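Beta-d-glucoside glucohydrolase (Hypocrea jecorina, PDB 3ZZ1) probably hydrolyses terminal, non-reducing beta-D-glucosyl residues with release of beta-D-glucose, as a secreted family 3 glycoside hydrolase of cellulose breakdown. Local coordinates at residues 23-28 with 274-279; 485-490 with 537-542. All coordinates share one frame; numbering follows the deposited sequence. Where two conformers were deposited one is given.

Overall arrangement
Both contacts are small and mainly apolar, without a hydrogen bond between their segments, but they hold different elements at different depths. The centre of contact 1 lies about 38 Å from the centre of the chain, and the contact is partly buried; it sets the start of helix 25-32 against the end of helix 269-276, in the N-terminal part of the enzyme. Contact 2 is buried, its centre about 21 Å from that of the chain, and joins two mostly irregular segments of the C-terminal family 3 domain. Contact 1 meets through aliphatic tips beside helix-end capping bonds; contact 2 turns on one tyrosine whose hydroxyl is hydrogen-bonded elsewhere. Their centres are about 53 Å apart, on opposite sides of the chain's centre.

Contact 1. Residues 23-28 with 274-279; sequences LNLQDK and AVNSNQ
Two helix ends meet here, a capping box at residues 24-27 and a Schellman motif at 274-279, with Leu-25 bridging to Val-275 and Asn-276. Leu-25 and Val-275 reach toward each other tip to tip: Leu-25 CD2 lies 3.9 Å from Val-275 CG1, and Leu-25 CD1 is 4.1 Å from the same methyl. With CG anti to the backbone N (chi1 -178°), the leucine side chain points its two methyls at the valine. Leu-25 CD2 also rests 3.8 Å from Asn-276 OD1, a van der Waals touch of a methyl on the amide oxygen of an exposed residue. In the capping box that starts helix 25-32, Asp-27 N donates to Asn-24 OD1 over 3.0 Å, almost straight, while Asn-24 N returns a bond of 3.0 Å to Asp-27 OD2 on its anti lone pair. The same OD2 forms a salt bridge with Lys-51. Helix 269-276 belongs to the N-terminal, TIM-barrel-type family domain and ends with Gln-279 N bonded to Ala-274 O at 2.7 Å and Asn-278 N to Val-275 O at 3.1 Å, Asn-278 taking positive phi. Helix 282-298 packs beside both segments: Val-285 touches Val-275 and Lys-28, whose NZ pairs with Asp-286.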
loop_
_atom_site.group_PDB
_atom_site.type_symbol
_atom_site.label_atom_id
_atom_site.label_comp_id
_atom_site.label_asym_id
_atom_site.label_seq_id
_atom_site.Cartn_x
_atom_site.Cartn_y
_atom_site.Cartn_z
ATOM N N LEU A 23 -3.405 -37.394 -8.487
ATOM C CA LEU A 23 -3.034 -37.320 -7.075
ATOM C C LEU A 23 -3.924 -38.136 -6.138
ATOM O O LEU A 23 -5.100 -38.366 -6.427
ATOM C CB LEU A 23 -2.983 -35.855 -6.621
ATOM C CG LEU A 23 -2.131 -34.877 -7.446
ATOM C CD1 LEU A 23 -2.275 -33.451 -6.920
ATOM C CD2 LEU A 23 -0.653 -35.284 -7.500
ATOM N N ASN A 24 -3.345 -38.584 -5.024
ATOM C CA ASN A 24 -4.111 -39.205 -3.941
ATOM C C ASN A 24 -4.281 -38.217 -2.788
ATOM O O ASN A 24 -3.861 -37.061 -2.903
ATOM C CB ASN A 24 -3.490 -40.538 -3.487
ATOM C CG ASN A 24 -2.108 -40.375 -2.849
ATOM O OD1 ASN A 24 -1.802 -39.354 -2.235
ATOM N ND2 ASN A 24 -1.276 -41.408 -2.976
ATOM N N LEU A 25 -4.892 -38.657 -1.689
ATOM C CA LEU A 25 -5.213 -37.744 -0.590
ATOM C C LEU A 25 -3.970 -37.142 0.078
ATOM O O LEU A 25 -3.955 -35.946 0.391
ATOM C CB LEU A 25 -6.131 -38.411 0.446
ATOM C CG LEU A 25 -6.620 -37.580 1.648
ATOM C CD1 LEU A 25 -7.305 -36.273 1.237
ATOM C CD2 LEU A 25 -7.548 -38.402 2.532
ATOM N N GLN A 26 -2.937 -37.958 0.287
ATOM C CA GLN A 26 -1.712 -37.471 0.922
ATOM C C GLN A 26 -1.027 -36.401 0.070
ATOM O O GLN A 26 -0.563 -35.382 0.595
ATOM C CB GLN A 26 -0.751 -38.614 1.260
ATOM C CG GLN A 26 0.373 -38.205 2.233
ATOM C CD GLN A 26 -0.136 -37.451 3.478
ATOM O OE1 GLN A 26 -1.070 -37.889 4.159
ATOM N NE2 GLN A 26 0.493 -36.314 3.774
ATOM N N ASP A 27 -0.976 -36.638 -1.240
ATOM C CA ASP A 27 -0.513 -35.636 -2.193
ATOM C C ASP A 27 -1.223 -34.310 -1.941
ATOM O O ASP A 27 -0.580 -33.277 -1.767
ATOM C CB ASP A 27 -0.803 -36.084 -3.628
ATOM C CG ASP A 27 0.086 -37.219 -4.087
ATOM O OD1 ASP A 27 1.294 -37.214 -3.771
ATOM O OD2 ASP A 27 -0.429 -38.107 -4.795
ATOM N N LYS A 28 -2.552 -34.371 -1.900
ATOM C CA LYS A 28 -3.416 -33.196 -1.794
ATOM C C LYS A 28 -3.260 -32.485 -0.457
ATOM O O LYS A 28 -3.232 -31.251 -0.402
ATOM C CB LYS A 28 -4.879 -33.603 -2.018
ATOM C CG LYS A 28 -5.179 -34.066 -3.437
ATOM C CD LYS A 28 -6.462 -34.880 -3.497
ATOM C CE LYS A 28 -6.639 -35.521 -4.858
ATOM N NZ LYS A 28 -7.975 -36.153 -4.996
ATOM N N ALA A 274 -9.759 -35.441 9.251
ATOM C CA ALA A 274 -11.058 -34.792 9.038
ATOM C C ALA A 274 -11.751 -35.248 7.745
ATOM O O ALA A 274 -12.977 -35.322 7.688
ATOM C CB ALA A 274 -10.915 -33.270 9.065
ATOM N N VAL A 275 -10.961 -35.554 6.719
ATOM C CA VAL A 275 -11.489 -36.096 5.466
ATOM C C VAL A 275 -11.937 -37.553 5.652
ATOM O O VAL A 275 -13.031 -37.935 5.219
ATOM C CB VAL A 275 -10.461 -35.962 4.308
ATOM C CG1 VAL A 275 -10.946 -36.665 3.054
ATOM C CG2 VAL A 275 -10.186 -34.488 4.003
ATOM N N ASN A 276 -11.101 -38.351 6.315
ATOM C CA ASN A 276 -11.415 -39.760 6.590
ATOM C C ASN A 276 -12.607 -39.967 7.515
ATOM O O ASN A 276 -13.317 -40.970 7.390
ATOM C CB ASN A 276 -10.196 -40.489 7.156
ATOM C CG ASN A 276 -9.119 -40.702 6.121
ATOM O OD1 ASN A 276 -9.385 -40.695 4.918
ATOM N ND2 ASN A 276 -7.888 -40.893 6.583
ATOM N N SER A 277 -12.802 -39.024 8.438
ATOM C CA SER A 277 -13.927 -39.056 9.374
ATOM C C SER A 277 -15.127 -38.302 8.814
ATOM O O SER A 277 -16.101 -38.047 9.530
ATOM C CB SER A 277 -13.524 -38.469 10.729
ATOM O OG SER A 277 -12.533 -39.259 11.355
ATOM N N ASN A 278 -15.046 -37.943 7.534
ATOM C CA ASN A 278 -16.143 -37.293 6.802
ATOM C C ASN A 278 -16.593 -35.931 7.353
ATOM O O ASN A 278 -17.744 -35.535 7.177
ATOM C CB ASN A 278 -17.343 -38.251 6.671
ATOM C CG ASN A 278 -16.949 -39.619 6.133
ATOM O OD1 ASN A 278 -17.256 -40.650 6.739
ATOM N ND2 ASN A 278 -16.261 -39.634 5.002
ATOM N N GLN A 279 -15.682 -35.225 8.021
ATOM C CA GLN A 279 -15.960 -33.877 8.526
ATOM C C GLN A 279 -15.694 -32.804 7.474
ATOM O O GLN A 279 -16.357 -31.765 7.459
ATOM C CB GLN A 279 -15.171 -33.597 9.808
ATOM C CG GLN A 279 -15.632 -34.423 11.001
ATOM C CD GLN A 279 -17.143 -34.448 11.137
ATOM O OE1 GLN A 279 -17.793 -35.444 10.809
ATOM N NE2 GLN A 279 -17.712 -33.350 11.603
#

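Contact 2. Residues 485-490 with 537-542; sequences AIILEQ and NDYNTR
Tyr-539 has its CG anti to the carbonyl carbon (chi1 -60°), and with chi2 at -75° its phenol extends toward Ala-485 and Ile-487. The hydroxyl end meets the alanine: Tyr-539 OH is 3.5 Å from Ala-485 CB, a van der Waals touch. Ile-487 comes in at the ring's edge, near its plane, with CD1 at 4.4 Å from Tyr-539 CE2; both of its side-chain torsions are near -60°, which brings CD1 closer to the tyrosine than the CB direction alone would suggest. The polar needs of the buried hydroxyl are met beyond the two segments, by hydrogen bonds with Thr-531 O and Ala-533 N, which fix the far end of the ring. At its backbone, Tyr-539 O accepts from Arg-542 NH1 over 2.6 Å, and the same nitrogen bonds Thr-541 O at 3.3 Å. Each oxygen lies in the guanidinium plane, while NH1 stands above both carbonyl planes. Both segments belong to the C-terminal family 3 domain: 485-490 runs from just beyond strand 476-482 of its mixed sheet into helix 489-492, with Ile-486 and Leu-488 packed on Trp-502 of strand 497-502, while 537-542 lies in the loop between helix 510-518 and strand 548-549, its Asp-538 and Asn-540 touching helix 559-564.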
loop_
_atom_site.group_PDB
_atom_site.type_symbol
_atom_site.label_atom_id
_atom_site.label_comp_id
_atom_site.label_asym_id
_atom_site.label_seq_id
_atom_site.Cartn_x
_atom_site.Cartn_y
_atom_site.Cartn_z
ATOM N N ALA A 485 0.482 10.377 8.826
ATOM C CA ALA A 485 0.204 11.750 9.240
ATOM C C ALA A 485 0.785 12.111 10.601
ATOM O O ALA A 485 0.737 11.321 11.542
ATOM C CB ALA A 485 -1.289 12.020 9.222
ATOM N N ILE A 486 1.347 13.311 10.667
ATOM C CA ILE A 486 1.833 13.920 11.892
ATOM C C ILE A 486 1.140 15.268 11.971
ATOM O O ILE A 486 0.976 15.931 10.948
ATOM C CB ILE A 486 3.367 14.136 11.829
ATOM C CG1 ILE A 486 4.109 12.807 11.950
ATOM C CG2 ILE A 486 3.856 15.141 12.887
ATOM C CD1 ILE A 486 5.548 12.875 11.455
ATOM N N ILE A 487 0.716 15.672 13.166
ATOM C CA ILE A 487 0.169 17.015 13.347
ATOM C C ILE A 487 1.330 18.017 13.284
ATOM O O ILE A 487 2.274 17.949 14.078
ATOM C CB ILE A 487 -0.629 17.149 14.675
ATOM C CG1 ILE A 487 -1.730 16.078 14.768
ATOM C CG2 ILE A 487 -1.197 18.558 14.830
ATOM C CD1 ILE A 487 -2.920 16.280 13.836
ATOM N N LEU A 488 1.264 18.925 12.315
ATOM C CA LEU A 488 2.390 19.815 12.028
ATOM C C LEU A 488 2.170 21.241 12.533
ATOM O O LEU A 488 2.971 22.139 12.258
ATOM C CB LEU A 488 2.690 19.816 10.525
ATOM C CG LEU A 488 3.104 18.488 9.884
ATOM C CD1 LEU A 488 2.937 18.564 8.378
ATOM C CD2 LEU A 488 4.533 18.082 10.264
ATOM N N GLU A 489 1.094 21.432 13.293
ATOM C CA GLU A 489 0.650 22.762 13.732
ATOM C C GLU A 489 1.637 23.519 14.618
ATOM O O GLU A 489 1.717 24.745 14.532
ATOM C CB GLU A 489 -0.713 22.673 14.414
ATOM C CG GLU A 489 -1.801 22.170 13.497
ATOM C CD GLU A 489 -1.960 23.027 12.260
ATOM O OE1 GLU A 489 -2.177 24.252 12.406
ATOM O OE2 GLU A 489 -1.876 22.474 11.141
ATOM N N GLN A 490 2.372 22.796 15.462
ATOM C CA GLN A 490 3.437 23.393 16.274
ATOM C C GLN A 490 4.586 23.897 15.410
ATOM O O GLN A 490 5.153 24.965 15.660
ATOM C CB GLN A 490 3.989 22.381 17.274
ATOM C CG GLN A 490 3.247 22.331 18.584
ATOM C CD GLN A 490 4.184 22.371 19.764
ATOM O OE1 GLN A 490 5.390 22.201 19.616
ATOM N NE2 GLN A 490 3.638 22.612 20.941
ATOM N N ASN A 537 -8.132 15.340 17.042
ATOM C CA ASN A 537 -9.559 15.159 17.279
ATOM C C ASN A 537 -10.413 15.327 16.022
ATOM O O ASN A 537 -11.624 15.079 16.054
ATOM C CB ASN A 537 -10.038 16.098 18.392
ATOM C CG ASN A 537 -9.345 15.834 19.716
ATOM O OD1 ASN A 537 -8.673 16.706 20.257
ATOM N ND2 ASN A 537 -9.496 14.615 20.236
ATOM N N ASP A 538 -9.783 15.749 14.924
ATOM C CA ASP A 538 -10.477 15.887 13.643
ATOM C C ASP A 538 -10.682 14.539 12.937
ATOM O O ASP A 538 -11.583 14.401 12.106
ATOM C CB ASP A 538 -9.749 16.875 12.726
ATOM C CG ASP A 538 -9.792 18.309 13.245
ATOM O OD1 ASP A 538 -10.687 18.649 14.046
ATOM O OD2 ASP A 538 -8.925 19.106 12.841
ATOM N N TYR A 539 -9.850 13.554 13.269
ATOM C CA TYR A 539 -10.035 12.192 12.770
ATOM C C TYR A 539 -11.200 11.524 13.490
ATOM O O TYR A 539 -11.374 11.700 14.695
ATOM C CB TYR A 539 -8.750 11.374 12.932
ATOM C CG TYR A 539 -7.577 11.959 12.172
ATOM C CD1 TYR A 539 -7.482 11.831 10.784
ATOM C CD2 TYR A 539 -6.568 12.649 12.841
ATOM C CE1 TYR A 539 -6.402 12.377 10.081
ATOM C CE2 TYR A 539 -5.485 13.195 12.148
ATOM C CZ TYR A 539 -5.409 13.056 10.775
ATOM O OH TYR A 539 -4.339 13.598 10.104
ATOM N N ASN A 540 -11.996 10.765 12.744
ATOM C CA ASN A 540 -13.208 10.163 13.294
ATOM C C ASN A 540 -13.062 8.712 13.763
ATOM O O ASN A 540 -14.045 8.085 14.168
ATOM C CB ASN A 540 -14.392 10.322 12.323
ATOM C CG ASN A 540 -14.223 9.525 11.031
ATOM O OD1 ASN A 540 -13.109 9.189 10.621
ATOM N ND2 ASN A 540 -15.343 9.231 10.378
ATOM N N THR A 541 -11.842 8.182 13.706
ATOM C CA THR A 541 -11.557 6.839 14.229
ATOM C C THR A 541 -10.348 6.835 15.159
ATOM O O THR A 541 -9.482 7.708 15.070
ATOM C CB THR A 541 -11.327 5.790 13.104
ATOM O OG1 THR A 541 -10.298 6.240 12.219
ATOM C CG2 THR A 541 -12.596 5.543 12.310
ATOM N N ARG A 542 -10.301 5.843 16.045
ATOM C CA ARG A 542 -9.189 5.662 16.978
ATOM C C ARG A 542 -8.819 4.190 17.025
ATOM O O ARG A 542 -9.627 3.335 16.652
ATOM C CB ARG A 542 -9.580 6.107 18.395
ATOM C CG ARG A 542 -10.158 7.513 18.528
ATOM C CD ARG A 542 -9.086 8.586 18.483
ATOM N NE ARG A 542 -9.632 9.898 18.827
ATOM C CZ ARG A 542 -10.180 10.744 17.958
ATOM N NH1 ARG A 542 -10.262 10.426 16.673
ATOM N NH2 ARG A 542 -10.649 11.914 18.373
#